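Local coordinates for secreted effector protein SifA (Salmonella typhimurium, PDB 3CXB) that acts as a secreted virulence effector in the host cell, binds host PLEKHM2 (SKIP) and is required for endosomal tubulation and Salmonella-induced filaments, at residues H51-A56 / F119-M124; P60-L65 / D133-L138. All coordinates share one frame; numbering follows the deposited sequence.

Contact 1: residues H51-A56 / F119-M124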
ATOM      1  N   HIS A  51      15.136 -10.050   9.565  1.00 35.83           N
ATOM      2  CA  HIS A  51      15.011  -9.887  10.999  1.00 36.48           C
ATOM      3  C   HIS A  51      13.716  -9.200  11.357  1.00 35.86           C
ATOM      4  O   HIS A  51      12.968  -9.689  12.211  1.00 36.29           O
ATOM      5  CB  HIS A  51      16.167  -9.098  11.585  1.00 35.77           C
ATOM      6  CG  HIS A  51      15.997  -8.804  13.037  1.00 37.11           C
ATOM      7  ND1 HIS A  51      15.308  -7.702  13.496  1.00 38.84           N
ATOM      8  CD2 HIS A  51      16.403  -9.480  14.139  1.00 39.99           C
ATOM      9  CE1 HIS A  51      15.301  -7.709  14.818  1.00 38.57           C
ATOM     10  NE2 HIS A  51      15.958  -8.777  15.234  1.00 37.90           N
ATOM     11  N   GLU A  52      13.439  -8.071  10.712  1.00 35.34           N
ATOM     12  CA  GLU A  52      12.197  -7.360  11.004  1.00 36.31           C
ATOM     13  C   GLU A  52      10.985  -8.249  10.712  1.00 35.64           C
ATOM     14  O   GLU A  52       9.971  -8.219  11.418  1.00 32.49           O
ATOM     15  CB  GLU A  52      12.080  -6.093  10.155  1.00 32.62           C
ATOM     16  CG  GLU A  52      10.714  -5.405  10.294  1.00 30.92           C
ATOM     17  CD  GLU A  52      10.544  -4.233   9.354  1.00 31.16           C
ATOM     18  OE1 GLU A  52       9.447  -3.646   9.293  1.00 31.50           O
ATOM     19  OE2 GLU A  52      11.516  -3.886   8.665  1.00 32.82           O
ATOM     20  N   MET A  53      11.118  -9.059   9.675  1.00 37.30           N
ATOM     21  CA  MET A  53      10.024  -9.897   9.233  1.00 38.65           C
ATOM     22  C   MET A  53       9.684 -11.089  10.066  1.00 37.62           C
ATOM     23  O   MET A  53       8.512 -11.388  10.263  1.00 38.16           O
ATOM     24  CB  MET A  53      10.270 -10.379   7.807  1.00 38.10           C
ATOM     25  CG  MET A  53       9.194 -11.321   7.298  1.00 37.61           C
ATOM     26  SD  MET A  53       9.589 -11.923   5.663  1.00 40.24           S
ATOM     27  CE  MET A  53       9.334 -13.641   5.854  1.00 42.18           C
ATOM     28  N   LEU A  54      10.690 -11.780  10.566  1.00 38.93           N
ATOM     29  CA  LEU A  54      10.396 -12.980  11.314  1.00 40.30           C
ATOM     30  C   LEU A  54      11.050 -13.098  12.653  1.00 42.80           C
ATOM     31  O   LEU A  54      10.652 -13.948  13.437  1.00 44.10           O
ATOM     32  CB  LEU A  54      10.787 -14.207  10.498  1.00 36.71           C
ATOM     33  CG  LEU A  54      10.216 -14.323   9.092  1.00 35.96           C
ATOM     34  CD1 LEU A  54      11.206 -15.075   8.223  1.00 35.84           C
ATOM     35  CD2 LEU A  54       8.868 -15.027   9.142  1.00 32.84           C
ATOM     36  N   PHE A  55      12.043 -12.270  12.943  1.00 45.69           N
ATOM     37  CA  PHE A  55      12.711 -12.431  14.227  1.00 49.03           C
ATOM     38  C   PHE A  55      12.822 -11.191  15.079  1.00 50.69           C
ATOM     39  O   PHE A  55      13.826 -11.004  15.755  1.00 51.47           O
ATOM     40  CB  PHE A  55      14.106 -13.035  14.016  1.00 51.17           C
ATOM     41  CG  PHE A  55      14.149 -14.118  12.962  1.00 54.50           C
ATOM     42  CD1 PHE A  55      14.427 -13.801  11.630  1.00 56.66           C
ATOM     43  CD2 PHE A  55      13.886 -15.445  13.287  1.00 54.93           C
ATOM     44  CE1 PHE A  55      14.442 -14.793  10.634  1.00 57.40           C
ATOM     45  CE2 PHE A  55      13.897 -16.441  12.304  1.00 56.43           C
ATOM     46  CZ  PHE A  55      14.177 -16.112  10.973  1.00 57.57           C
ATOM     47  N   ALA A  56      11.795 -10.346  15.056  1.00 52.20           N
ATOM     48  CA  ALA A  56      11.797  -9.129  15.867  1.00 53.83           C
ATOM     49  C   ALA A  56      10.883  -9.319  17.062  1.00 55.40           C
ATOM     50  O   ALA A  56      10.365 -10.410  17.279  1.00 57.28           O
ATOM     51  CB  ALA A  56      11.335  -7.943  15.056  1.00 51.66           C
ATOM     52  N   PHE A 119      -2.988 -13.901   7.846  1.00 36.95           N
ATOM     53  CA  PHE A 119      -1.864 -14.055   6.954  1.00 35.32           C
ATOM     54  C   PHE A 119      -0.813 -14.822   7.732  1.00 35.75           C
ATOM     55  O   PHE A 119      -0.679 -14.646   8.950  1.00 37.69           O
ATOM     56  CB  PHE A 119      -1.361 -12.692   6.499  1.00 32.48           C
ATOM     57  CG  PHE A 119      -1.058 -11.746   7.609  1.00 27.41           C
ATOM     58  CD1 PHE A 119       0.204 -11.718   8.185  1.00 26.35           C
ATOM     59  CD2 PHE A 119      -2.009 -10.828   8.029  1.00 27.21           C
ATOM     60  CE1 PHE A 119       0.537 -10.771   9.173  1.00 23.72           C
ATOM     61  CE2 PHE A 119      -1.690  -9.883   9.013  1.00 27.43           C
ATOM     62  CZ  PHE A 119      -0.398  -9.861   9.586  1.00 23.75           C
ATOM     63  N   SER A 120      -0.094 -15.700   7.049  1.00 34.95           N
ATOM     64  CA  SER A 120       0.916 -16.509   7.706  1.00 36.23           C
ATOM     65  C   SER A 120       2.224 -16.500   6.955  1.00 38.69           C
ATOM     66  O   SER A 120       2.311 -15.998   5.837  1.00 40.15           O
ATOM     67  CB  SER A 120       0.421 -17.943   7.822  1.00 36.57           C
ATOM     68  OG  SER A 120      -0.102 -18.384   6.578  1.00 38.03           O
ATOM     69  N   CYS A 121       3.244 -17.078   7.571  1.00 38.78           N
ATOM     70  CA  CYS A 121       4.541 -17.150   6.943  1.00 40.51           C
ATOM     71  C   CYS A 121       5.253 -18.411   7.379  1.00 44.48           C
ATOM     72  O   CYS A 121       5.274 -18.729   8.572  1.00 45.62           O
ATOM     73  CB  CYS A 121       5.389 -15.937   7.319  1.00 40.75           C
ATOM     74  SG  CYS A 121       6.986 -15.909   6.454  1.00 36.36           S
ATOM     75  N   GLU A 122       5.832 -19.127   6.416  1.00 46.80           N
ATOM     76  CA  GLU A 122       6.591 -20.350   6.687  1.00 51.35           C
ATOM     77  C   GLU A 122       8.062 -20.160   6.302  1.00 50.47           C
ATOM     78  O   GLU A 122       8.383 -19.452   5.347  1.00 50.73           O
ATOM     79  CB  GLU A 122       5.993 -21.532   5.929  1.00 57.28           C
ATOM     80  CG  GLU A 122       4.620 -21.934   6.423  1.00 65.55           C
ATOM     81  CD  GLU A 122       3.991 -23.008   5.570  1.00 71.62           C
ATOM     82  OE1 GLU A 122       4.545 -24.133   5.493  1.00 74.02           O
ATOM     83  OE2 GLU A 122       2.934 -22.719   4.969  1.00 76.98           O
ATOM     84  N   VAL A 123       8.958 -20.773   7.062  1.00 50.19           N
ATOM     85  CA  VAL A 123      10.380 -20.653   6.803  1.00 51.37           C
ATOM     86  C   VAL A 123      10.952 -22.041   6.698  1.00 54.10           C
ATOM     87  O   VAL A 123      11.083 -22.736   7.708  1.00 55.52           O
ATOM     88  CB  VAL A 123      11.112 -19.936   7.942  1.00 50.10           C
ATOM     89  CG1 VAL A 123      12.602 -19.935   7.659  1.00 47.58           C
ATOM     90  CG2 VAL A 123      10.596 -18.511   8.091  1.00 48.72           C
ATOM     91  N   MET A 124      11.298 -22.432   5.473  1.00 57.13           N
ATOM     92  CA  MET A 124      11.851 -23.757   5.195  1.00 57.36           C
ATOM     93  C   MET A 124      10.788 -24.811   5.439  1.00 55.65           C
ATOM     94  O   MET A 124      11.098 -25.979   5.654  1.00 55.88           O
ATOM     95  CB  MET A 124      13.073 -24.041   6.083  1.00 60.53           C
ATOM     96  CG  MET A 124      14.240 -23.046   5.932  1.00 64.47           C
ATOM     97  SD  MET A 124      14.719 -22.738   4.210  1.00 66.10           S
ATOM     98  CE  MET A 124      15.056 -24.442   3.679  1.00 69.71           C
TER
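Leu54 and Cys121 face each other where the last turn of helix 42-54 lies on strand 118-123. Their CA atoms are 8.4 Å apart, the nearest such pair across the contact. No hydrogen bond joins the two segments; the contact is purely apolar.

The packed part centres on the Cys121 sulfur. Leu54 CD2 lies 3.4 Å from Cys121 SG. Met53 CE reaches the same sulfur, Cys121 SG, at 3.3 Å. Met53 leaves the backbone pointing past the strand rather than at it. Its side chain runs extended as far as SD and then bends (chi3 131°), which brings the terminal methyl to Cys121. The other methyl of Leu54 goes to the next inward-facing residue of the strand: Leu54 CD1 meets Val123 CG2 tip to tip at 3.5 Å. Leu54 thus spreads its two branches over Cys121 and Val123, which point to the helix, while Glu122 between them points away. Leu110, Phe129 and Ile68 close in around this core, and Leu30 of helix 25-34 packs on Val123.

The far side of the helix turn is looser and more exposed. Ala56 is exposed. Glu52 turns to Arg64 of helix 62-75, with which it forms a salt bridge. Phe55, the first residue to leave helical geometry, stacks its ring on Trp27, and Leu54 CB lies over one face of the Phe55 ring, toward its rim.

A helix end laid on one face of an antiparallel sheet, with alternate strand residues turned to it, is helix-on-sheet packing of the alpha+beta kind.

Contact 2: residues P60-L65 / D133-L138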
ATOM      1  N   PRO A  60       5.214  -8.382  11.651  1.00 34.09           N
ATOM      2  CA  PRO A  60       4.873  -7.205  10.858  1.00 32.63           C
ATOM      3  C   PRO A  60       3.408  -7.208  10.451  1.00 33.11           C
ATOM      4  O   PRO A  60       2.728  -8.235  10.510  1.00 30.72           O
ATOM      5  CB  PRO A  60       5.760  -7.356   9.642  1.00 34.81           C
ATOM      6  CG  PRO A  60       5.686  -8.882   9.415  1.00 35.65           C
ATOM      7  CD  PRO A  60       5.883  -9.409  10.831  1.00 32.59           C
ATOM      8  N   THR A  61       2.943  -6.044  10.025  1.00 35.44           N
ATOM      9  CA  THR A  61       1.582  -5.877   9.556  1.00 40.35           C
ATOM     10  C   THR A  61       1.545  -6.621   8.239  1.00 42.55           C
ATOM     11  O   THR A  61       2.603  -6.906   7.666  1.00 42.50           O
ATOM     12  CB  THR A  61       1.303  -4.399   9.303  1.00 42.95           C
ATOM     13  OG1 THR A  61       1.462  -3.691  10.539  1.00 42.74           O
ATOM     14  CG2 THR A  61      -0.126  -4.190   8.775  1.00 48.11           C
ATOM     15  N   ARG A  62       0.369  -6.965   7.736  1.00 41.93           N
ATOM     16  CA  ARG A  62       0.389  -7.653   6.456  1.00 42.28           C
ATOM     17  C   ARG A  62       0.936  -6.697   5.387  1.00 41.38           C
ATOM     18  O   ARG A  62       1.752  -7.090   4.546  1.00 43.17           O
ATOM     19  CB  ARG A  62      -0.999  -8.171   6.058  1.00 42.52           C
ATOM     20  CG  ARG A  62      -2.021  -7.135   5.680  1.00 43.30           C
ATOM     21  CD  ARG A  62      -3.153  -7.793   4.897  1.00 45.57           C
ATOM     22  NE  ARG A  62      -4.004  -8.637   5.732  1.00 45.81           N
ATOM     23  CZ  ARG A  62      -4.750  -9.642   5.279  1.00 45.51           C
ATOM     24  NH1 ARG A  62      -4.751  -9.950   3.987  1.00 44.36           N
ATOM     25  NH2 ARG A  62      -5.508 -10.333   6.125  1.00 44.96           N
ATOM     26  N   GLU A  63       0.522  -5.434   5.427  1.00 38.93           N
ATOM     27  CA  GLU A  63       1.013  -4.514   4.425  1.00 37.91           C
ATOM     28  C   GLU A  63       2.529  -4.476   4.494  1.00 35.13           C
ATOM     29  O   GLU A  63       3.203  -4.633   3.477  1.00 36.59           O
ATOM     30  CB  GLU A  63       0.419  -3.129   4.629  1.00 41.85           C
ATOM     31  CG  GLU A  63       0.855  -2.073   3.607  1.00 50.08           C
ATOM     32  CD  GLU A  63       0.382  -2.342   2.168  1.00 54.42           C
ATOM     33  OE1 GLU A  63       0.020  -1.365   1.468  1.00 53.38           O
ATOM     34  OE2 GLU A  63       0.391  -3.518   1.724  1.00 57.18           O
ATOM     35  N   ARG A  64       3.075  -4.312   5.695  1.00 33.58           N
ATOM     36  CA  ARG A  64       4.534  -4.259   5.858  1.00 30.90           C
ATOM     37  C   ARG A  64       5.155  -5.601   5.440  1.00 29.31           C
ATOM     38  O   ARG A  64       6.308  -5.664   4.986  1.00 22.67           O
ATOM     39  CB  ARG A  64       4.879  -3.921   7.306  1.00 28.82           C
ATOM     40  CG  ARG A  64       6.364  -3.873   7.625  1.00 24.97           C
ATOM     41  CD  ARG A  64       7.087  -2.871   6.753  1.00 25.37           C
ATOM     42  NE  ARG A  64       8.533  -2.900   6.978  1.00 22.91           N
ATOM     43  CZ  ARG A  64       9.429  -2.537   6.066  1.00 21.25           C
ATOM     44  NH1 ARG A  64      10.726  -2.590   6.345  1.00  9.61           N
ATOM     45  NH2 ARG A  64       9.020  -2.131   4.867  1.00 21.27           N
ATOM     46  N   LEU A  65       4.383  -6.674   5.603  1.00 28.02           N
ATOM     47  CA  LEU A  65       4.833  -8.001   5.196  1.00 27.14           C
ATOM     48  C   LEU A  65       5.101  -7.983   3.698  1.00 24.55           C
ATOM     49  O   LEU A  65       6.190  -8.344   3.262  1.00 25.34           O
ATOM     50  CB  LEU A  65       3.762  -9.061   5.453  1.00 23.06           C
ATOM     51  CG  LEU A  65       4.259 -10.447   5.886  1.00 21.89           C
ATOM     52  CD1 LEU A  65       3.115 -11.404   5.863  1.00 21.31           C
ATOM     53  CD2 LEU A  65       5.358 -10.940   5.020  1.00 20.54           C
ATOM     54  N   ASP A 133      -5.566  -9.847  11.360  1.00 38.03           N
ATOM     55  CA  ASP A 133      -5.757  -8.409  11.386  1.00 41.02           C
ATOM     56  C   ASP A 133      -7.209  -8.112  11.068  1.00 44.26           C
ATOM     57  O   ASP A 133      -8.012  -9.023  10.900  1.00 46.01           O
ATOM     58  CB  ASP A 133      -4.787  -7.711  10.425  1.00 39.08           C
ATOM     59  CG  ASP A 133      -4.923  -8.175   8.993  1.00 38.70           C
ATOM     60  OD1 ASP A 133      -5.435  -9.289   8.770  1.00 39.10           O
ATOM     61  OD2 ASP A 133      -4.497  -7.417   8.086  1.00 40.65           O
ATOM     62  N   ARG A 134      -7.578  -6.849  11.002  1.00 49.87           N
ATOM     63  CA  ARG A 134      -8.972  -6.566  10.746  1.00 56.19           C
ATOM     64  C   ARG A 134      -9.201  -5.771   9.490  1.00 55.93           C
ATOM     65  O   ARG A 134      -9.460  -4.576   9.536  1.00 58.02           O
ATOM     66  CB  ARG A 134      -9.587  -5.875  11.970  1.00 62.16           C
ATOM     67  CG  ARG A 134      -9.710  -6.847  13.155  1.00 69.76           C
ATOM     68  CD  ARG A 134     -10.123  -6.186  14.457  1.00 76.65           C
ATOM     69  NE  ARG A 134     -10.012  -7.126  15.573  1.00 84.16           N
ATOM     70  CZ  ARG A 134     -10.266  -6.826  16.843  1.00 88.30           C
ATOM     71  NH1 ARG A 134     -10.136  -7.754  17.785  1.00 90.64           N
ATOM     72  NH2 ARG A 134     -10.648  -5.599  17.177  1.00 91.86           N
ATOM     73  N   PRO A 135      -9.102  -6.438   8.338  1.00 56.90           N
ATOM     74  CA  PRO A 135      -9.302  -5.790   7.043  1.00 54.79           C
ATOM     75  C   PRO A 135     -10.759  -5.362   6.864  1.00 54.35           C
ATOM     76  O   PRO A 135     -11.664  -6.195   6.737  1.00 55.21           O
ATOM     77  CB  PRO A 135      -8.886  -6.874   6.060  1.00 56.17           C
ATOM     78  CG  PRO A 135      -9.324  -8.133   6.769  1.00 56.66           C
ATOM     79  CD  PRO A 135      -8.828  -7.876   8.173  1.00 57.13           C
ATOM     80  N   ASP A 136     -10.981  -4.056   6.900  1.00 52.50           N
ATOM     81  CA  ASP A 136     -12.302  -3.487   6.714  1.00 50.44           C
ATOM     82  C   ASP A 136     -12.021  -2.044   6.407  1.00 50.24           C
ATOM     83  O   ASP A 136     -11.715  -1.257   7.301  1.00 51.99           O
ATOM     84  CB  ASP A 136     -13.172  -3.579   7.965  1.00 51.93           C
ATOM     85  CG  ASP A 136     -14.556  -2.945   7.755  1.00 54.39           C
ATOM     86  OD1 ASP A 136     -15.328  -2.788   8.728  1.00 55.45           O
ATOM     87  OD2 ASP A 136     -14.881  -2.598   6.599  1.00 53.89           O
ATOM     88  N   ILE A 137     -12.112  -1.703   5.129  1.00 48.36           N
ATOM     89  CA  ILE A 137     -11.826  -0.353   4.698  1.00 46.28           C
ATOM     90  C   ILE A 137     -12.911   0.626   5.106  1.00 48.33           C
ATOM     91  O   ILE A 137     -12.736   1.834   4.982  1.00 44.95           O
ATOM     92  CB  ILE A 137     -11.604  -0.310   3.168  1.00 45.50           C
ATOM     93  CG1 ILE A 137     -12.928  -0.553   2.434  1.00 45.59           C
ATOM     94  CG2 ILE A 137     -10.558  -1.364   2.771  1.00 39.02           C
ATOM     95  CD1 ILE A 137     -12.828  -0.346   0.927  1.00 45.12           C
ATOM     96  N   LEU A 138     -14.022   0.098   5.612  1.00 52.07           N
ATOM     97  CA  LEU A 138     -15.157   0.919   6.046  1.00 56.26           C
ATOM     98  C   LEU A 138     -15.236   0.830   7.549  1.00 58.31           C
ATOM     99  O   LEU A 138     -16.255   0.421   8.117  1.00 57.43           O
ATOM    100  CB  LEU A 138     -16.454   0.390   5.441  1.00 57.64           C
ATOM    101  CG  LEU A 138     -16.513   0.361   3.913  1.00 59.16           C
ATOM    102  CD1 LEU A 138     -17.745  -0.408   3.512  1.00 62.72           C
ATOM    103  CD2 LEU A 138     -16.547   1.773   3.341  1.00 58.25           C
TER
HETATM  104  O   HOH W   1      -2.365  -6.308   9.316  1.00 60.22           O
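Arg62 and Asp133 form a salt bridge between the first turn of helix 62-75 and the loop that follows strand 126-132. From CB, the Arg62 chain runs past the carboxylate before it binds it. Arg62 CB packs on Phe119 of strand 118-123. Beyond it, Arg62 CG and CD each pass 3.5 Å from Asp133 OD2. A bend at chi3 (71°) then sets the guanidinium side-on to the acid. Arg62 NE donates to Asp133 OD2 at 2.7 Å, with the oxygen slightly tilted from the guanidinium plane. Arg62 NH2 donates to Asp133 OD1 at 2.8 Å, in a straighter bond (167°) that uses the syn lone pair. The two flat groups are nearly coplanar, only 15° apart. This paired grip limits rotation of both groups. Pro135 CG lies 4.5 Å from Arg62 NH2, a looser contact made obliquely. The remaining nitrogen, NH1, donates to the backbone oxygen of Asn115.

Asp133 OD2 has a second partner. Asp133 OD2 accepts from a water 2.7 Å away, and that water in turn accepts from Arg62 N at 3.2 Å. The carboxylate is therefore tied to both the side chain and the backbone of Arg62. Its negative charge near the helix N-terminus would probably suit the helix dipole.

The arrangement is a bidentate, side-on arginine-carboxylate salt bridge at a partly exposed surface, joining a helix start to the loop between the two antiparallel sheets.

In the fold
Contacts 1 and 2 have centres 16 Å apart. Contact 1 lies on a face of the five-stranded antiparallel sheet, and contact 2 lies at the end of its edge strand 126-132. Helices 42-54 and 62-75 follow each other in the chain, and each supplies one segment. The partners are strand 118-123 and the loop after its neighbour, strand 126-132. Along the chain the order is 51-56, 60-65, 119-124, 133-138, so the contacts interleave. They also touch: Phe119 packs on Pro60, and Met53 O meets Pro60 CD. Together they join two successive helices to the sheet, within residues 1-330, the long region that interacts with host PLEKHM2, which does not single out either contact.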